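Local coordinates for periplasmic protein (Legionella pneumophila subsp. pneumophila, PDB 4FGP) that binds calcium and is probably a periplasmic cysteine proteinase of the bacterial transglutaminase-like family, at residues A67-W72 with G83-D88; D105-T110 with M122-Y127; E162-A167 with S179-K184. All coordinates share one frame; numbering follows the deposited sequence. Where two conformers were deposited one is given.

Contact 1: residues A67-W72 with G83-D88; sequences ASDDYW and GGDCED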
loop_
_atom_site.group_PDB
_atom_site.type_symbol
_atom_site.label_atom_id
_atom_site.label_comp_id
_atom_site.label_asym_id
_atom_site.label_seq_id
_atom_site.Cartn_x
_atom_site.Cartn_y
_atom_site.Cartn_z
ATOM N N ALA A 67 -9.217 -10.290 -11.636
ATOM C CA ALA A 67 -8.158 -9.315 -11.347
ATOM C C ALA A 67 -8.638 -8.215 -10.402
ATOM O O ALA A 67 -9.605 -8.408 -9.657
ATOM C CB ALA A 67 -7.635 -8.728 -12.628
ATOM N N SER A 68 -7.972 -7.061 -10.430
ATOM C CA SER A 68 -8.305 -5.982 -9.502
ATOM C C SER A 68 -9.642 -5.328 -9.845
ATOM O O SER A 68 -10.102 -5.382 -10.992
ATOM C CB SER A 68 -7.196 -4.923 -9.423
ATOM O OG SER A 68 -7.114 -4.187 -10.633
ATOM N N ASP A 69 -10.276 -4.735 -8.836
ATOM C CA ASP A 69 -11.515 -3.994 -9.039
ATOM C C ASP A 69 -11.215 -2.577 -9.521
ATOM O O ASP A 69 -10.114 -2.054 -9.316
ATOM C CB ASP A 69 -12.362 -3.979 -7.757
ATOM C CG ASP A 69 -13.141 -5.276 -7.550
ATOM O OD1 ASP A 69 -13.832 -5.718 -8.498
ATOM O OD2 ASP A 69 -13.063 -5.854 -6.439
ATOM N N ASP A 70 -12.193 -1.960 -10.174
ATOM C CA ASP A 70 -12.014 -0.634 -10.756
ATOM C C ASP A 70 -11.754 0.456 -9.713
ATOM O O ASP A 70 -10.936 1.350 -9.928
ATOM C CB ASP A 70 -13.246 -0.269 -11.588
ATOM C CG ASP A 70 -12.893 0.140 -13.000
ATOM O OD1 ASP A 70 -12.516 -0.744 -13.800
ATOM O OD2 ASP A 70 -13.002 1.343 -13.312
ATOM N N TYR A 71 -12.451 0.375 -8.585
ATOM C CA TYR A 71 -12.416 1.425 -7.569
ATOM C C TYR A 71 -11.215 1.288 -6.620
ATOM O O TYR A 71 -10.901 0.181 -6.173
ATOM C CB TYR A 71 -13.723 1.377 -6.777
ATOM C CG TYR A 71 -13.886 2.454 -5.728
ATOM C CD1 TYR A 71 -13.666 2.179 -4.383
ATOM C CD2 TYR A 71 -14.282 3.737 -6.079
ATOM C CE1 TYR A 71 -13.827 3.159 -3.411
ATOM C CE2 TYR A 71 -14.445 4.723 -5.119
ATOM C CZ TYR A 71 -14.217 4.428 -3.791
ATOM O OH TYR A 71 -14.384 5.411 -2.846
ATOM N N TRP A 72 -10.549 2.406 -6.324
ATOM C CA TRP A 72 -9.413 2.413 -5.392
ATOM C C TRP A 72 -9.839 2.861 -3.993
ATOM O O TRP A 72 -10.326 3.979 -3.816
ATOM C CB TRP A 72 -8.292 3.344 -5.884
ATOM C CG TRP A 72 -7.548 2.878 -7.112
ATOM C CD1 TRP A 72 -7.977 1.974 -8.052
ATOM C CD2 TRP A 72 -6.249 3.317 -7.540
ATOM N NE1 TRP A 72 -7.016 1.823 -9.030
ATOM C CE2 TRP A 72 -5.948 2.632 -8.735
ATOM C CE3 TRP A 72 -5.309 4.212 -7.021
ATOM C CZ2 TRP A 72 -4.742 2.822 -9.423
ATOM C CZ3 TRP A 72 -4.115 4.395 -7.702
ATOM C CH2 TRP A 72 -3.846 3.706 -8.890
ATOM N N GLY A 83 -11.133 -5.248 4.107
ATOM C CA GLY A 83 -10.247 -5.719 3.062
ATOM C C GLY A 83 -10.450 -5.010 1.736
ATOM O O GLY A 83 -11.070 -3.943 1.680
ATOM N N GLY A 84 -9.912 -5.599 0.671
ATOM C CA GLY A 84 -9.932 -4.983 -0.646
ATOM C C GLY A 84 -9.104 -5.779 -1.637
ATOM O O GLY A 84 -8.711 -6.910 -1.335
ATOM N N ASP A 85 -8.838 -5.203 -2.809
ATOM C CA ASP A 85 -8.044 -5.905 -3.818
ATOM C C ASP A 85 -6.544 -5.621 -3.672
ATOM O O ASP A 85 -6.122 -4.926 -2.750
ATOM C CB ASP A 85 -8.559 -5.645 -5.251
ATOM C CG ASP A 85 -8.393 -4.195 -5.701
ATOM O OD1 ASP A 85 -7.549 -3.475 -5.131
ATOM O OD2 ASP A 85 -9.101 -3.774 -6.647
ATOM N N CYS A 86 -5.736 -6.180 -4.570
ATOM C CA CYS A 86 -4.280 -6.091 -4.418
ATOM C C CYS A 86 -3.776 -4.647 -4.367
ATOM O O CYS A 86 -2.818 -4.338 -3.666
ATOM C CB CYS A 86 -3.560 -6.875 -5.528
ATOM S SG CYS A 86 -3.855 -6.246 -7.209
ATOM N N GLU A 87 -4.466 -3.767 -5.080
ATOM C CA GLU A 87 -4.123 -2.356 -5.132
ATOM C C GLU A 87 -4.444 -1.716 -3.777
ATOM O O GLU A 87 -3.649 -0.944 -3.236
ATOM C CB GLU A 87 -4.884 -1.691 -6.287
ATOM C CG GLU A 87 -4.665 -2.435 -7.624
ATOM C CD GLU A 87 -5.425 -1.854 -8.818
ATOM O OE1 GLU A 87 -6.465 -1.179 -8.635
ATOM O OE2 GLU A 87 -4.975 -2.091 -9.959
ATOM N N ASP A 88 -5.592 -2.076 -3.218
ATOM C CA ASP A 88 -6.014 -1.543 -1.924
ATOM C C ASP A 88 -5.078 -1.971 -0.794
ATOM O O ASP A 88 -4.810 -1.192 0.116
ATOM C CB ASP A 88 -7.453 -1.973 -1.599
ATOM C CG ASP A 88 -8.445 -1.648 -2.716
ATOM O OD1 ASP A 88 -8.239 -0.670 -3.465
ATOM O OD2 ASP A 88 -9.452 -2.382 -2.845
HETATM O O HOH W 1 -8.198 -0.694 -10.579
HETATM O O HOH W 2 -11.432 -1.970 -4.568
#
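Ser68 and Asp85 bring their CA atoms to 5.7 Å, and Trp72 comes near Asp88, so that the irregular loop 67-72 curls over the point where strand 83-84 gives way to helix 86-100. Asp85 serves both sides of this junction. Its CG lies between its own backbone N and carbonyl carbon (chi1 66°), and in the conformer described here OD1 receives Asp88 N at 3.1 Å and, weakly, Glu87 N. Asp88 OD2 answers by accepting Asp85 N at 2.9 Å, met from above the carboxylate plane, which completes a capping box. The other oxygen of that conformer, Asp85 OD2, reaches across to Asp69 N at 2.7 Å, met on its anti side, slightly out of the carboxylate plane. Glu87 extends its chain from the first helical turn to the loop, where OE2 takes a weak bond from Ser68 OG. Glu87 OE1 lies 3.1 Å from Trp72 NE1, poorly angled for a bond, with ring and carboxylate planes 69° apart. One water joins Glu87 OE1 (2.6 Å) to Asp69 O; a second lies 2.7 Å from Tyr71 O and also meets Asp88 OD2. Asp69, Tyr71, Asp85, Glu87 and Asp88 are the residues that bind calcium in this protein. With Asp69 OD2 only 4.5 Å from Asp85 OD2, the clustered carboxylates probably repel one another until a cation screens them, consistent with a site made for a divalent metal.

Contact 2: residues D105-T110 with M122-Y127; sequences DQLRIT and MVLSFY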
loop_
_atom_site.group_PDB
_atom_site.type_symbol
_atom_site.label_atom_id
_atom_site.label_comp_id
_atom_site.label_asym_id
_atom_site.label_seq_id
_atom_site.Cartn_x
_atom_site.Cartn_y
_atom_site.Cartn_z
ATOM N N ASP A 105 9.684 8.983 0.279
ATOM C CA ASP A 105 10.442 8.867 -0.977
ATOM C C ASP A 105 11.107 7.496 -1.162
ATOM O O ASP A 105 11.526 7.145 -2.264
ATOM C CB ASP A 105 11.436 10.038 -1.181
ATOM C CG ASP A 105 12.554 10.066 -0.155
ATOM O OD1 ASP A 105 13.534 10.813 -0.388
ATOM O OD2 ASP A 105 12.467 9.371 0.880
ATOM N N GLN A 106 11.154 6.697 -0.106
ATOM C CA GLN A 106 11.622 5.315 -0.245
ATOM C C GLN A 106 10.510 4.324 -0.573
ATOM O O GLN A 106 10.782 3.127 -0.684
ATOM C CB GLN A 106 12.290 4.841 1.042
ATOM C CG GLN A 106 13.532 5.643 1.439
ATOM C CD GLN A 106 14.200 5.063 2.674
ATOM O OE1 GLN A 106 14.158 5.655 3.756
ATOM N NE2 GLN A 106 14.819 3.892 2.519
ATOM N N LEU A 107 9.275 4.813 -0.700
ATOM C CA LEU A 107 8.110 3.957 -0.949
ATOM C C LEU A 107 7.407 4.335 -2.245
ATOM O O LEU A 107 7.045 5.496 -2.457
ATOM C CB LEU A 107 7.112 4.059 0.205
ATOM C CG LEU A 107 7.644 3.590 1.568
ATOM C CD1 LEU A 107 6.746 4.050 2.705
ATOM C CD2 LEU A 107 7.788 2.079 1.585
ATOM N N ARG A 108 7.203 3.346 -3.107
ATOM C CA ARG A 108 6.469 3.566 -4.343
ATOM C C ARG A 108 5.504 2.425 -4.552
ATOM O O ARG A 108 5.907 1.258 -4.615
ATOM C CB ARG A 108 7.428 3.665 -5.520
ATOM C CG ARG A 108 8.267 4.927 -5.486
ATOM C CD ARG A 108 9.184 5.046 -6.677
ATOM N NE ARG A 108 10.062 6.205 -6.541
ATOM C CZ ARG A 108 10.942 6.586 -7.466
ATOM N NH1 ARG A 108 11.064 5.897 -8.590
ATOM N NH2 ARG A 108 11.704 7.652 -7.258
ATOM N N ILE A 109 4.227 2.762 -4.643
ATOM C CA ILE A 109 3.213 1.768 -4.991
ATOM C C ILE A 109 3.456 1.403 -6.452
ATOM O O ILE A 109 3.600 2.288 -7.297
ATOM C CB ILE A 109 1.815 2.339 -4.787
ATOM C CG1 ILE A 109 1.611 2.679 -3.301
ATOM C CG2 ILE A 109 0.761 1.334 -5.217
ATOM C CD1 ILE A 109 0.458 3.642 -3.054
ATOM N N THR A 110 3.533 0.109 -6.745
ATOM C CA THR A 110 3.975 -0.344 -8.068
ATOM C C THR A 110 2.921 -1.156 -8.795
ATOM O O THR A 110 2.456 -2.169 -8.290
ATOM C CB THR A 110 5.273 -1.179 -7.964
ATOM O OG1 THR A 110 6.308 -0.367 -7.392
ATOM C CG2 THR A 110 5.734 -1.632 -9.348
ATOM N N MET A 122 -0.683 -5.258 -8.386
ATOM C CA MET A 122 -0.050 -4.144 -7.694
ATOM C C MET A 122 0.601 -4.605 -6.392
ATOM O O MET A 122 0.077 -5.474 -5.705
ATOM C CB MET A 122 -1.097 -3.078 -7.403
ATOM C CG MET A 122 -0.575 -1.894 -6.646
ATOM S SD MET A 122 -1.548 -0.452 -7.052
ATOM C CE MET A 122 -0.974 -0.193 -8.703
ATOM N N VAL A 123 1.754 -4.019 -6.074
ATOM C CA VAL A 123 2.483 -4.316 -4.845
ATOM C C VAL A 123 3.006 -2.999 -4.300
ATOM O O VAL A 123 2.865 -1.961 -4.954
ATOM C CB VAL A 123 3.687 -5.239 -5.128
ATOM C CG1 VAL A 123 3.195 -6.597 -5.626
ATOM C CG2 VAL A 123 4.615 -4.602 -6.163
ATOM N N LEU A 124 3.606 -3.027 -3.111
ATOM C CA LEU A 124 4.340 -1.865 -2.610
ATOM C C LEU A 124 5.836 -2.141 -2.690
ATOM O O LEU A 124 6.306 -3.167 -2.205
ATOM C CB LEU A 124 3.946 -1.577 -1.159
ATOM C CG LEU A 124 4.696 -0.426 -0.485
ATOM C CD1 LEU A 124 4.544 0.857 -1.321
ATOM C CD2 LEU A 124 4.206 -0.240 0.951
ATOM N N SER A 125 6.589 -1.223 -3.296
ATOM C CA SER A 125 8.038 -1.375 -3.405
ATOM C C SER A 125 8.761 -0.463 -2.417
ATOM O O SER A 125 8.462 0.720 -2.330
ATOM C CB SER A 125 8.505 -1.037 -4.831
ATOM O OG SER A 125 7.985 -1.960 -5.768
ATOM N N PHE A 126 9.693 -1.025 -1.663
ATOM C CA PHE A 126 10.512 -0.230 -0.752
ATOM C C PHE A 126 11.935 -0.125 -1.292
ATOM O O PHE A 126 12.561 -1.149 -1.588
ATOM C CB PHE A 126 10.521 -0.854 0.652
ATOM C CG PHE A 126 11.600 -0.298 1.540
ATOM C CD1 PHE A 126 11.417 0.914 2.184
ATOM C CD2 PHE A 126 12.808 -0.976 1.712
ATOM C CE1 PHE A 126 12.414 1.444 2.998
ATOM C CE2 PHE A 126 13.816 -0.446 2.522
ATOM C CZ PHE A 126 13.617 0.761 3.165
ATOM N N TYR A 127 12.458 1.100 -1.412
ATOM C CA TYR A 127 13.789 1.314 -1.968
ATOM C C TYR A 127 14.760 1.744 -0.874
ATOM O O TYR A 127 14.622 2.839 -0.336
ATOM C CB TYR A 127 13.740 2.413 -3.023
ATOM C CG TYR A 127 13.031 2.013 -4.292
ATOM C CD1 TYR A 127 11.642 2.037 -4.379
ATOM C CD2 TYR A 127 13.752 1.607 -5.404
ATOM C CE1 TYR A 127 10.994 1.673 -5.559
ATOM C CE2 TYR A 127 13.116 1.236 -6.572
ATOM C CZ TYR A 127 11.740 1.268 -6.640
ATOM O OH TYR A 127 11.113 0.904 -7.812
HETATM O O HOH W 3 10.240 3.252 -9.499
HETATM O O HOH W 4 8.921 -0.072 -8.781
#
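Arg108 and Ser125 face each other as a hydrogen-bonded antiparallel pair, with Arg108 N to Ser125 O at 3.0 Å and the reciprocal bond from Ser125 N to Arg108 O. Thr110 and Val123 repeat the pattern two residues further on, the shorter of their two bonds running from Thr110 N to Val123 O at 2.8 Å. At the other end, beyond the regular strand, Tyr127 N still reaches Gln106 O at 2.7 Å. Between these bonded pairs, CA-H groups of Leu107, Met122 and Phe126 lean on carbonyl oxygens opposite. Strands 107-114 and 119-126 thus form a beta hairpin in the antiparallel sheet, and helix 86-100 packs on the face bearing Leu107 and Ile109, an arrangement consistent with the papain-like fold of clan CA peptidases.

The polar side chains add to the backbone ladder. Gln106 runs alongside the Phe126 ring and sends NE2 to Tyr127 O at 3.0 Å, with the acceptor lying in the amide plane. Thr110 OG1 and Ser125 OG share a hydrogen bond of 2.8 Å on the same face as Arg108. A water bridges Arg108 NH1 and Tyr127 OH, while a second connects that phenol to Thr110 OG1. The guanidinium is too far above the Tyr127 ring for more than a weak cation-pi attraction; Trp165 offers it a cation-pi partner.

Most of the apolar contacts gather on the face of Leu107, Ile109, Leu124 and Phe126. Leu107 CD2 meets the edge of the Phe126 ring in its plane, 3.9 Å from CD1. Met122 CG stands anti to the backbone N (chi1 178°), and the end of the side chain brings SD to 3.4 Å from Ile109 CG2, while Ile109 CG1 packs on Leu124 CD1 at 4.0 Å.

Contact 3: residues E162-A167 with S179-K184; sequences EGLWLA and SKSLGK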
loop_
_atom_site.group_PDB
_atom_site.type_symbol
_atom_site.label_atom_id
_atom_site.label_comp_id
_atom_site.label_asym_id
_atom_site.label_seq_id
_atom_site.Cartn_x
_atom_site.Cartn_y
_atom_site.Cartn_z
ATOM N N GLU A 162 3.784 11.932 -3.762
ATOM C CA GLU A 162 4.516 13.026 -4.397
ATOM C C GLU A 162 4.648 12.922 -5.916
ATOM O O GLU A 162 4.589 13.936 -6.617
ATOM C CB GLU A 162 5.906 13.176 -3.764
ATOM C CG GLU A 162 5.901 13.619 -2.304
ATOM C CD GLU A 162 5.619 12.489 -1.322
ATOM O OE1 GLU A 162 5.007 12.765 -0.269
ATOM O OE2 GLU A 162 6.017 11.331 -1.584
ATOM N N GLY A 163 4.839 11.713 -6.436
ATOM C CA GLY A 163 5.201 11.585 -7.837
ATOM C C GLY A 163 4.710 10.350 -8.562
ATOM O O GLY A 163 4.100 9.466 -7.970
ATOM N N LEU A 164 5.012 10.305 -9.855
ATOM C CA LEU A 164 4.658 9.206 -10.750
ATOM C C LEU A 164 5.857 8.925 -11.653
ATOM O O LEU A 164 6.447 9.854 -12.214
ATOM C CB LEU A 164 3.458 9.608 -11.615
ATOM C CG LEU A 164 3.203 8.803 -12.890
ATOM C CD1 LEU A 164 2.665 7.433 -12.534
ATOM C CD2 LEU A 164 2.240 9.537 -13.805
ATOM N N TRP A 165 6.225 7.652 -11.785
ATOM C CA TRP A 165 7.392 7.255 -12.577
ATOM C C TRP A 165 7.056 6.092 -13.498
ATOM O O TRP A 165 6.469 5.106 -13.066
ATOM C CB TRP A 165 8.540 6.822 -11.660
ATOM C CG TRP A 165 9.041 7.903 -10.752
ATOM C CD1 TRP A 165 10.061 8.787 -11.005
ATOM C CD2 TRP A 165 8.542 8.227 -9.447
ATOM N NE1 TRP A 165 10.226 9.633 -9.933
ATOM C CE2 TRP A 165 9.310 9.310 -8.964
ATOM C CE3 TRP A 165 7.530 7.700 -8.638
ATOM C CZ2 TRP A 165 9.088 9.878 -7.703
ATOM C CZ3 TRP A 165 7.306 8.268 -7.395
ATOM C CH2 TRP A 165 8.083 9.345 -6.935
ATOM N N LEU A 166 7.444 6.187 -14.763
ATOM C CA LEU A 166 7.285 5.042 -15.649
ATOM C C LEU A 166 8.489 4.129 -15.453
ATOM O O LEU A 166 9.607 4.609 -15.249
ATOM C CB LEU A 166 7.196 5.488 -17.112
ATOM C CG LEU A 166 5.989 6.346 -17.481
ATOM C CD1 LEU A 166 5.917 6.565 -19.003
ATOM C CD2 LEU A 166 4.711 5.721 -16.975
ATOM N N ALA A 167 8.268 2.822 -15.492
ATOM C CA ALA A 167 9.377 1.879 -15.419
ATOM C C ALA A 167 10.238 2.004 -16.673
ATOM O O ALA A 167 9.723 2.302 -17.756
ATOM C CB ALA A 167 8.864 0.460 -15.262
ATOM N N SER A 179 1.614 13.128 -9.579
ATOM C CA SER A 179 0.816 12.006 -9.082
ATOM C C SER A 179 -0.679 12.238 -9.298
ATOM O O SER A 179 -1.427 11.290 -9.512
ATOM C CB SER A 179 1.110 11.710 -7.604
ATOM O OG SER A 179 0.818 12.829 -6.784
ATOM N N LYS A 180 -1.100 13.500 -9.269
ATOM C CA LYS A 180 -2.501 13.880 -9.471
ATOM C C LYS A 180 -3.034 13.606 -10.885
ATOM O O LYS A 180 -4.227 13.785 -11.149
ATOM C CB LYS A 180 -2.703 15.346 -9.106
ATOM N N SER A 181 -2.155 13.187 -11.793
ATOM C CA SER A 181 -2.567 12.835 -13.153
ATOM C C SER A 181 -3.081 11.396 -13.202
ATOM O O SER A 181 -3.534 10.924 -14.241
ATOM C CB SER A 181 -1.423 13.031 -14.152
ATOM O OG SER A 181 -0.447 12.011 -14.029
ATOM N N LEU A 182 -2.978 10.705 -12.069
ATOM C CA LEU A 182 -3.672 9.437 -11.853
ATOM C C LEU A 182 -4.977 9.807 -11.183
ATOM O O LEU A 182 -4.995 10.068 -9.979
ATOM C CB LEU A 182 -2.879 8.521 -10.918
ATOM C CG LEU A 182 -1.698 7.702 -11.426
ATOM C CD1 LEU A 182 -0.635 8.596 -12.012
ATOM C CD2 LEU A 182 -1.104 6.849 -10.295
ATOM N N GLY A 183 -6.056 9.843 -11.964
ATOM C CA GLY A 183 -7.351 10.312 -11.494
ATOM C C GLY A 183 -7.879 9.637 -10.243
ATOM O O GLY A 183 -8.371 10.306 -9.326
ATOM N N LYS A 184 -7.784 8.314 -10.198
ATOM C CA LYS A 184 -8.264 7.567 -9.041
ATOM C C LYS A 184 -7.438 7.900 -7.807
ATOM O O LYS A 184 -7.958 7.922 -6.691
ATOM C CB LYS A 184 -8.206 6.064 -9.309
ATOM C CG LYS A 184 -9.108 5.585 -10.447
ATOM C CD LYS A 184 -8.861 4.104 -10.699
ATOM C CE LYS A 184 -9.691 3.592 -11.854
ATOM N NZ LYS A 184 -9.358 2.182 -12.212
#
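Leu164 and Leu182 meet where strand 163-166 of the large antiparallel sheet is flanked by the short 3-10 turn 179-181, which carries the chain from the outermost strand 177-178 into helix 183-192. The backbones come nearest at Gly163 and Ser179, whose CA atoms are 4.6 Å apart.

Leu164 shows how one branched side chain can fill such a corner. Its CB points at the turn and lies 4.4 Å from Ser179 CA. With CG roughly anti to the backbone N (chi1 161°), the chain leans toward Leu182, and CG already approaches Leu182 CD1 at 3.9 Å. Beyond CG the two methyls straddle that same atom: Leu164 CD1 is 3.5 Å from Leu182 CD1. The second methyl, Leu164 CD2, comes equally close to it and also rests 3.7 Å from Ser181 OG. Leu182 therefore offers a single methyl to the whole fork, the two side chains crossing obliquely, and the contact is apolar, made without any hydrogen bond between the two segments. Tyr157 and Phe159 of the neighbouring strand 153-159 touch Leu164 and Leu182 respectively, extending the apolar packing to the sheet.

The turn that presents Leu182 is held by its own backbone bond from Leu182 N to Ser179 O at 3.0 Å, and Leu182 then occupies the N-cap position of the C-terminal helix. Ser179 packs its CB at 3.8 Å from Gly163 O, while in the conformer described here its hydroxyl bonds to Ala161 O. Although Ser181 OG touches the Leu164 methyl, its polar need is met by the carbonyl oxygen of Asp178.

Followed from the N terminus, the three contacts come in series, none nesting in or crossing another. Contact 1 closes a loop of ten residues built around helix 75-81 and leads into helix 86-100. That helix delivers the chain to contact 2, which closes the turn of the hairpin; Cys86 and Glu87 pack on Met122, so the calcium site borders the sheet. Contact 3 closes the excursion from strand 163-166 to strand 177-178 and releases the C-terminal helix. Trp165 of contact 3 makes a cation-pi contact with Arg108 of contact 2 on the sheet they share, while Lys184 returns to Asp70 and Trp72, tying the last helix to the calcium-binding loop of contact 1.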